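Local coordinates for DUF5037 domain-containing protein (Ruminococcus gnavus, PDB 4GL6) that is of unknown function, a member of the DUF5037 family whose single chain carries two four-stranded sheets, one antiparallel and one mixed, flanked by helices, at residues E11-E16 and I71-G76; W27-P30 and D36-A39; V116-I119 and K123-V126; T218-R221 and K226-D229. One frame throughout, in Å; residues are numbered along the deposited sequence.

Contact 1: E11-E16 and I71-G76; sequences ETYLQE and IYDGYG
Tyr13, on helix 6-18, donates its phenol hydroxyl to the carboxylate of Asp73, with Tyr13 OH 2.8 Å from Asp73 OD2. The oxygen sits at the edge of the tyrosine ring, in its plane, and is met on its anti side; the two side chains cross at about a right angle, with ring and carboxylate planes 39° apart. Next to this bond the rim of the ring touches aliphatic carbon, Tyr13 CE2 lying 3.7 Å from Asp73 CB. Leu14 brings one branch to the same methylene, its CD2 stopping 4.1 Å from Asp73 CB. The carboxylate is positioned by its own turn. CG of Asp73 stands between the backbone N and the carbonyl carbon (chi1 65°), which carries OD1 over the chain that follows; there Asp73 OD1 accepts from Tyr75 N at 3.0 Å, nearly straight at 172°. This is an Asx turn, and it leads through Gly74 at the N-cap into helix 75-95. Further out, Tyr18 OH makes a second hydrogen bond to Asp73 OD2, while Tyr58 of strand 54-59 packs against Tyr13, Leu14 and Asp73. A buried acid thus has both oxygens engaged, one by a helix-start N-H and the other by two tyrosine hydroxyls; this setting would be expected to favour the ionised carboxylate and ties helix 6-18 to the beginning of helix 75-95.

Contact 2: W27-P30 and D36-A39; sequences WNQP and DNGA
Gln29 reaches across to Asn37 and Gly38 in the connection of a beta-hairpin, where strand 22-28 leaves the antiparallel sheet and the chain returns to enter strand 40-46. The returning segment begins with Asp36, which lies only at the margin of the contact. Asn37 follows, its CB directed away from the partner but its amide oxygen brought back: Gln29 NE2 donates to Asn37 OD1 at 3.1 Å in a bent bond, approaching in the carbonyl plane on a lone pair. The two amide planes stand 80° apart, so a group nearly upright to the glutamine amide still offers its oxygen within that amide's plane. The other end of the asparagine is used as well, Asn37 ND2 being hydrogen-bonded to Asn60 O. At Gly38 the backbone takes over, and Gln29 NE2 gives a nearly straight bond (172°) to Gly38 O at 2.9 Å. One amide nitrogen therefore holds a main-chain carbonyl squarely and a side chain at a slant, which fixes the rotation of the amide. The extended glutamine chain, with chi1 at -171°, spans the distance, and on the way Gln29 CG passes 3.6 Å from Ala39 O. Ala39, last in the segment, turns its methyl away and meets the first segment through its backbone. Here a single water completes the closure, donating to Pro30 O and to Ala39 O, each 2.8 Å from the water oxygen.

Contact 3: V116-I119 and K123-V126; sequences VEEI and KNYV
Asn124 holds its CG beside the backbone N and opposite the carbonyl carbon (chi1 -68°), which aims the amide back at the backbone carbonyl of Glu118, in the short helix 116-119. Asn124 ND2 donates to Glu118 O at 2.8 Å; the bond is nearly straight (172°) and leaves within the plane of the asparagine amide, although it arrives tilted from the plane of the carbonyl. The side chain of Glu118 stands across this amide, their planes almost perpendicular at 87°, and only its methylene comes close, Glu118 CG being 3.9 Å from Asn124 ND2. One residue further along each segment the contact is apolar and buried. Ile119 directs CB away, yet its CD1 comes round to 4.5 Å from CD1 of the Tyr125 ring, meeting it obliquely. The phenol end of Tyr125 reaches on to Leu139 O with a hydrogen bond, and the Tyr125 side chain also touches Leu80 of helix 75-95. A polar side-chain-to-backbone bond and an apolar pair thus join consecutive helices across a two-residue link. The arrangement is a tight corner between two short helices that come between strands 99-104 and 140-147 along the chain, with a side-chain amide holding a carbonyl at the end of the first.

Contact 4: T218-R221 and K226-D229; sequences TIMR and KFDD
Residues 218-221 and 226-229 run roughly antiparallel, their directions 143° apart, closest at the CA atoms of Met220 and Phe227 (4.3 Å), and Asp228 N donates to Ile219 O at 2.8 Å, almost head-on to the carbonyl. Thr218 forks between two partners: OG1, trans to the backbone N (chi1 -163°), donates to Asp229 OD2 at 2.9 Å on the anti side of that oxygen, while the methyl CG2 lies 3.5 Å from Phe227 CD1. Met220, a selenomethionine, bends at its third torsion so that its terminal methyl sits over the face of the Phe227 ring, a CH-pi contact with CE 4.2 Å from the ring centroid. Ile219 O occupies the ring edge, in plane. At the exposed side Arg221 forms a salt bridge through its inner nitrogen, NE to Asp228 OD2 at 2.7 Å, on the syn side, with guanidinium and carboxylate planes 42° apart. Ile219 CG2 touches both groups, 3.5 Å from Asp228 OD2 and against one face of the guanidinium. The loop thereby folds back on strand 215-220, an outermost strand of the mixed sheet that runs antiparallel to its neighbour 175-182. Tyr167 of helix 156-171 meets the Phe227 ring and also packs on Met220; Tyr160 of the same helix bonds Asp229 O, just before helix 231-239 begins.

In the fold
Contacts 1 and 2 belong to the part of the fold around the antiparallel sheet and touch through Ile71 CD1 and Ala39 CB, 3.6 Å apart. Contact 1 is buried and turns on one acid; contact 2 is a surface closure made of amides, carbonyls and a water. Contact 3 is partly buried and adjoins contact 1 where Val116 CG1 packs on Gly76 CA, in the first turn of helix 75-95, at 3.9 Å. Contact 4, also partly buried, lies across the chain's centre from contacts 1 and 2 on the mixed sheet, its centre about 34 Å from that of contact 1; it alone among the four includes a salt bridge across its segments.

Contact 1: E11-E16 and I71-G76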
# COMPACT_ATOMS: atom_id res chain seq x y z
N GLU A 11 4.29 -19.64 -5.06
CA GLU A 11 4.02 -19.27 -6.47
C GLU A 11 2.98 -20.22 -7.11
O GLU A 11 2.05 -19.75 -7.78
CB GLU A 11 5.32 -19.25 -7.30
CG GLU A 11 6.27 -18.08 -7.00
CD GLU A 11 7.66 -18.19 -7.64
OE1 GLU A 11 7.94 -19.15 -8.40
OE2 GLU A 11 8.50 -17.30 -7.40
N THR A 12 3.13 -21.52 -6.87
CA THR A 12 2.20 -22.53 -7.41
C THR A 12 0.79 -22.35 -6.86
O THR A 12 -0.18 -22.43 -7.61
CB THR A 12 2.69 -23.96 -7.16
OG1 THR A 12 3.98 -24.11 -7.74
CG2 THR A 12 1.74 -25.01 -7.76
N TYR A 13 0.69 -22.10 -5.56
CA TYR A 13 -0.61 -21.87 -4.93
C TYR A 13 -1.33 -20.64 -5.53
O TYR A 13 -2.48 -20.75 -5.94
CB TYR A 13 -0.50 -21.74 -3.39
CG TYR A 13 -1.68 -21.00 -2.81
CD1 TYR A 13 -2.92 -21.62 -2.67
CD2 TYR A 13 -1.58 -19.65 -2.47
CE1 TYR A 13 -4.02 -20.92 -2.17
CE2 TYR A 13 -2.67 -18.94 -1.99
CZ TYR A 13 -3.89 -19.58 -1.84
OH TYR A 13 -4.95 -18.87 -1.33
N LEU A 14 -0.65 -19.49 -5.54
CA LEU A 14 -1.21 -18.23 -6.05
C LEU A 14 -1.71 -18.34 -7.50
O LEU A 14 -2.81 -17.87 -7.81
CB LEU A 14 -0.21 -17.08 -5.90
CG LEU A 14 0.04 -16.59 -4.46
CD1 LEU A 14 1.19 -15.60 -4.36
CD2 LEU A 14 -1.21 -15.93 -3.91
N GLN A 15 -0.91 -19.01 -8.35
CA GLN A 15 -1.29 -19.23 -9.74
C GLN A 15 -2.53 -20.12 -9.85
O GLN A 15 -3.46 -19.78 -10.58
CB GLN A 15 -0.13 -19.80 -10.57
CG GLN A 15 -0.49 -20.13 -12.02
CD GLN A 15 0.71 -20.31 -12.92
OE1 GLN A 15 1.81 -20.61 -12.46
NE2 GLN A 15 0.49 -20.15 -14.22
N GLU A 16 -2.53 -21.24 -9.13
CA GLU A 16 -3.69 -22.14 -9.08
C GLU A 16 -4.93 -21.46 -8.51
O GLU A 16 -6.03 -21.70 -8.99
CB GLU A 16 -3.39 -23.42 -8.28
CG GLU A 16 -2.46 -24.41 -8.98
CD GLU A 16 -2.14 -25.66 -8.15
OE1 GLU A 16 -2.44 -25.69 -6.93
OE2 GLU A 16 -1.58 -26.63 -8.71
N ILE A 71 -2.11 -18.85 5.85
CA ILE A 71 -2.62 -18.13 7.01
C ILE A 71 -3.53 -17.05 6.37
O ILE A 71 -4.74 -17.03 6.61
CB ILE A 71 -1.51 -17.55 7.90
CG1 ILE A 71 -0.63 -18.69 8.45
CG2 ILE A 71 -2.12 -16.74 9.04
CD1 ILE A 71 0.61 -18.21 9.20
N TYR A 72 -2.93 -16.19 5.54
CA TYR A 72 -3.67 -15.22 4.71
C TYR A 72 -2.79 -14.81 3.53
O TYR A 72 -1.75 -14.19 3.75
CB TYR A 72 -4.16 -14.01 5.51
CG TYR A 72 -4.85 -12.99 4.64
CD1 TYR A 72 -5.93 -13.35 3.84
CD2 TYR A 72 -4.43 -11.66 4.61
CE1 TYR A 72 -6.56 -12.42 3.01
CE2 TYR A 72 -5.05 -10.72 3.79
CZ TYR A 72 -6.12 -11.11 2.99
OH TYR A 72 -6.76 -10.22 2.17
N ASP A 73 -3.21 -15.15 2.30
CA ASP A 73 -2.40 -14.91 1.08
C ASP A 73 -2.12 -13.46 0.69
O ASP A 73 -1.20 -13.19 -0.10
CB ASP A 73 -2.92 -15.70 -0.14
CG ASP A 73 -4.31 -15.27 -0.62
OD1 ASP A 73 -4.78 -14.13 -0.38
OD2 ASP A 73 -4.94 -16.12 -1.30
N GLY A 74 -2.93 -12.55 1.23
CA GLY A 74 -2.79 -11.13 1.02
C GLY A 74 -3.22 -10.58 -0.31
O GLY A 74 -3.02 -9.39 -0.54
N TYR A 75 -3.82 -11.41 -1.18
CA TYR A 75 -4.14 -10.97 -2.54
C TYR A 75 -5.36 -10.10 -2.63
O TYR A 75 -5.37 -9.15 -3.41
CB TYR A 75 -4.21 -12.13 -3.55
CG TYR A 75 -4.21 -11.66 -5.00
CD1 TYR A 75 -3.17 -10.86 -5.49
CD2 TYR A 75 -5.25 -11.99 -5.89
CE1 TYR A 75 -3.16 -10.39 -6.80
CE2 TYR A 75 -5.24 -11.52 -7.21
CZ TYR A 75 -4.19 -10.73 -7.66
OH TYR A 75 -4.11 -10.25 -8.94
N GLY A 76 -6.40 -10.41 -1.85
CA GLY A 76 -7.62 -9.57 -1.82
C GLY A 76 -7.26 -8.17 -1.37
O GLY A 76 -7.70 -7.16 -1.93

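Contact 2: W27-P30 and D36-A39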
# COMPACT_ATOMS: atom_id res chain seq x y z
N TRP A 27 11.24 -13.89 1.10
CA TRP A 27 10.46 -14.29 2.24
C TRP A 27 11.27 -14.35 3.48
O TRP A 27 12.47 -14.61 3.46
CB TRP A 27 9.63 -15.56 2.02
CG TRP A 27 10.38 -16.82 1.76
CD1 TRP A 27 10.60 -17.43 0.53
CD2 TRP A 27 10.97 -17.72 2.74
NE1 TRP A 27 11.28 -18.60 0.69
CE2 TRP A 27 11.54 -18.83 1.98
CE3 TRP A 27 11.09 -17.72 4.12
CZ2 TRP A 27 12.20 -19.88 2.59
CZ3 TRP A 27 11.76 -18.78 4.74
CH2 TRP A 27 12.30 -19.84 3.98
N ASN A 28 10.54 -14.21 4.56
CA ASN A 28 11.06 -14.01 5.87
C ASN A 28 10.36 -14.96 6.87
O ASN A 28 9.15 -15.16 6.77
CB ASN A 28 10.73 -12.52 6.13
CG ASN A 28 11.11 -12.06 7.48
OD1 ASN A 28 12.09 -12.54 8.09
ND2 ASN A 28 10.36 -11.09 7.97
N GLN A 29 11.13 -15.58 7.77
CA GLN A 29 10.57 -16.50 8.79
C GLN A 29 11.23 -16.21 10.12
O GLN A 29 12.17 -16.89 10.50
CB GLN A 29 10.73 -17.98 8.41
CG GLN A 29 9.97 -18.93 9.33
CD GLN A 29 10.20 -20.40 9.03
OE1 GLN A 29 11.26 -20.79 8.55
NE2 GLN A 29 9.21 -21.22 9.36
N PRO A 30 10.73 -15.20 10.85
CA PRO A 30 11.33 -14.89 12.17
C PRO A 30 11.21 -16.09 13.09
O PRO A 30 10.22 -16.81 13.05
CB PRO A 30 10.53 -13.68 12.67
CG PRO A 30 9.32 -13.60 11.80
CD PRO A 30 9.62 -14.28 10.50
N ASP A 36 12.42 -23.89 15.10
CA ASP A 36 11.07 -23.29 15.17
C ASP A 36 10.54 -23.22 13.74
O ASP A 36 11.30 -22.93 12.81
CB ASP A 36 11.06 -21.86 15.74
CG ASP A 36 11.69 -21.76 17.13
OD1 ASP A 36 11.76 -22.78 17.86
OD2 ASP A 36 12.10 -20.63 17.47
N ASN A 37 9.25 -23.49 13.58
CA ASN A 37 8.60 -23.45 12.29
C ASN A 37 7.44 -22.45 12.37
O ASN A 37 6.27 -22.78 12.17
CB ASN A 37 8.15 -24.87 11.87
CG ASN A 37 7.68 -24.96 10.42
OD1 ASN A 37 8.03 -24.13 9.57
ND2 ASN A 37 6.91 -26.00 10.12
N GLY A 38 7.80 -21.20 12.67
CA GLY A 38 6.84 -20.11 12.71
C GLY A 38 6.29 -19.72 11.34
O GLY A 38 6.64 -20.29 10.31
N ALA A 39 5.42 -18.71 11.35
CA ALA A 39 4.81 -18.19 10.13
C ALA A 39 5.86 -17.68 9.13
O ALA A 39 6.91 -17.14 9.55
CB ALA A 39 3.83 -17.07 10.47
O HOH W 1 7.55 -16.72 12.21

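Contact 3: V116-I119 and K123-V126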
# COMPACT_ATOMS: atom_id res chain seq x y z
N VAL A 116 -12.48 -13.50 -2.21
CA VAL A 116 -11.77 -12.41 -2.89
C VAL A 116 -12.70 -11.68 -3.88
O VAL A 116 -12.67 -10.45 -3.91
CB VAL A 116 -10.48 -12.89 -3.57
CG1 VAL A 116 -9.78 -11.74 -4.26
CG2 VAL A 116 -9.55 -13.51 -2.54
N GLU A 117 -13.53 -12.42 -4.63
CA GLU A 117 -14.52 -11.82 -5.57
C GLU A 117 -15.45 -10.83 -4.86
O GLU A 117 -15.83 -9.84 -5.46
CB GLU A 117 -15.35 -12.89 -6.31
N GLU A 118 -15.76 -11.07 -3.57
CA GLU A 118 -16.61 -10.16 -2.77
C GLU A 118 -15.84 -8.99 -2.15
O GLU A 118 -16.24 -7.84 -2.35
CB GLU A 118 -17.35 -10.93 -1.65
CG GLU A 118 -18.45 -10.11 -0.93
CD GLU A 118 -19.13 -10.83 0.23
OE1 GLU A 118 -19.10 -12.08 0.29
OE2 GLU A 118 -19.72 -10.13 1.07
N ILE A 119 -14.78 -9.29 -1.39
CA ILE A 119 -14.02 -8.28 -0.63
C ILE A 119 -13.26 -7.26 -1.49
O ILE A 119 -13.11 -6.11 -1.09
CB ILE A 119 -13.03 -8.95 0.40
CG1 ILE A 119 -12.52 -7.98 1.48
CG2 ILE A 119 -11.83 -9.59 -0.29
CD1 ILE A 119 -13.57 -7.50 2.46
N LYS A 123 -16.67 -0.89 -3.18
CA LYS A 123 -17.97 -0.61 -2.56
C LYS A 123 -18.29 -1.52 -1.34
O LYS A 123 -18.78 -1.03 -0.33
CB LYS A 123 -19.11 -0.64 -3.58
CG LYS A 123 -19.25 -1.93 -4.39
CD LYS A 123 -20.68 -2.13 -4.94
CE LYS A 123 -20.84 -3.49 -5.60
NZ LYS A 123 -22.26 -3.85 -5.84
N ASN A 124 -17.96 -2.81 -1.43
CA ASN A 124 -18.19 -3.76 -0.33
C ASN A 124 -17.26 -3.54 0.82
O ASN A 124 -17.64 -3.75 1.98
CB ASN A 124 -18.02 -5.21 -0.80
CG ASN A 124 -19.10 -5.64 -1.76
OD1 ASN A 124 -20.21 -5.13 -1.75
ND2 ASN A 124 -18.78 -6.62 -2.59
N TYR A 125 -16.02 -3.18 0.49
CA TYR A 125 -15.00 -2.93 1.49
C TYR A 125 -15.38 -1.70 2.33
O TYR A 125 -15.27 -1.75 3.55
CB TYR A 125 -13.63 -2.79 0.82
CG TYR A 125 -12.52 -2.44 1.78
CD1 TYR A 125 -12.23 -3.27 2.87
CD2 TYR A 125 -11.74 -1.29 1.61
CE1 TYR A 125 -11.20 -2.95 3.77
CE2 TYR A 125 -10.70 -0.96 2.51
CZ TYR A 125 -10.45 -1.80 3.58
OH TYR A 125 -9.45 -1.48 4.43
N VAL A 126 -15.79 -0.63 1.66
CA VAL A 126 -16.26 0.60 2.32
C VAL A 126 -17.46 0.33 3.22
O VAL A 126 -17.54 0.86 4.32
CB VAL A 126 -16.62 1.70 1.29
CG1 VAL A 126 -17.37 2.86 1.93
CG2 VAL A 126 -15.36 2.19 0.59

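Contact 4: T218-R221 and K226-D229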
# COMPACT_ATOMS: atom_id res chain seq x y z
N THR A 218 -1.55 13.72 6.46
CA THR A 218 -2.85 14.13 6.99
C THR A 218 -3.83 12.98 6.94
O THR A 218 -3.52 11.91 6.42
CB THR A 218 -3.43 15.37 6.23
OG1 THR A 218 -4.47 15.99 7.00
CG2 THR A 218 -3.94 15.01 4.83
N ILE A 219 -5.02 13.25 7.47
CA ILE A 219 -6.10 12.31 7.54
C ILE A 219 -7.41 13.01 7.23
O ILE A 219 -7.58 14.21 7.54
CB ILE A 219 -6.17 11.70 8.97
CG1 ILE A 219 -7.22 10.57 9.04
CG2 ILE A 219 -6.43 12.78 10.03
CD1 ILE A 219 -7.29 9.88 10.38
N MSE A 220 -8.30 12.30 6.55
CA MSE A 220 -9.69 12.75 6.35
C MSE A 220 -10.43 11.76 7.23
O MSE A 220 -10.42 10.55 6.95
CB MSE A 220 -10.17 12.67 4.90
CG MSE A 220 -11.64 13.09 4.77
SE MSE A 220 -12.19 13.48 2.96
CE MSE A 220 -11.19 15.10 2.61
N ARG A 221 -11.01 12.28 8.30
CA ARG A 221 -11.68 11.45 9.29
C ARG A 221 -13.04 11.02 8.84
O ARG A 221 -13.61 11.60 7.92
CB ARG A 221 -11.80 12.17 10.64
CG ARG A 221 -10.44 12.44 11.21
CD ARG A 221 -10.50 13.13 12.56
NE ARG A 221 -9.16 13.28 13.08
CZ ARG A 221 -8.42 12.31 13.62
NH1 ARG A 221 -8.88 11.05 13.73
NH2 ARG A 221 -7.19 12.59 14.03
N LYS A 226 -13.40 17.14 4.70
CA LYS A 226 -12.12 17.86 4.60
C LYS A 226 -11.03 17.12 5.36
O LYS A 226 -11.33 16.31 6.22
CB LYS A 226 -12.27 19.26 5.19
CG LYS A 226 -13.40 20.07 4.53
CD LYS A 226 -13.04 21.54 4.37
CE LYS A 226 -14.12 22.29 3.59
NZ LYS A 226 -13.67 23.67 3.28
N PHE A 227 -9.77 17.42 5.01
CA PHE A 227 -8.61 16.87 5.71
C PHE A 227 -8.46 17.61 7.02
O PHE A 227 -8.95 18.74 7.16
CB PHE A 227 -7.30 17.10 4.95
CG PHE A 227 -7.20 16.35 3.66
CD1 PHE A 227 -7.19 14.95 3.66
CD2 PHE A 227 -7.03 17.02 2.44
CE1 PHE A 227 -7.08 14.23 2.47
CE2 PHE A 227 -6.92 16.30 1.25
CZ PHE A 227 -6.93 14.91 1.27
N ASP A 228 -7.75 17.01 7.97
CA ASP A 228 -7.48 17.68 9.25
C ASP A 228 -6.54 18.89 9.09
O ASP A 228 -6.59 19.82 9.90
CB ASP A 228 -6.93 16.71 10.32
CG ASP A 228 -8.03 15.92 11.05
OD1 ASP A 228 -9.21 15.87 10.61
OD2 ASP A 228 -7.71 15.35 12.10
N ASP A 229 -5.72 18.86 8.05
CA ASP A 229 -4.73 19.90 7.79
C ASP A 229 -5.13 20.68 6.52
O ASP A 229 -5.27 20.11 5.43
CB ASP A 229 -3.36 19.23 7.71
CG ASP A 229 -2.99 18.49 9.02
OD1 ASP A 229 -2.87 19.15 10.08
OD2 ASP A 229 -2.85 17.25 8.99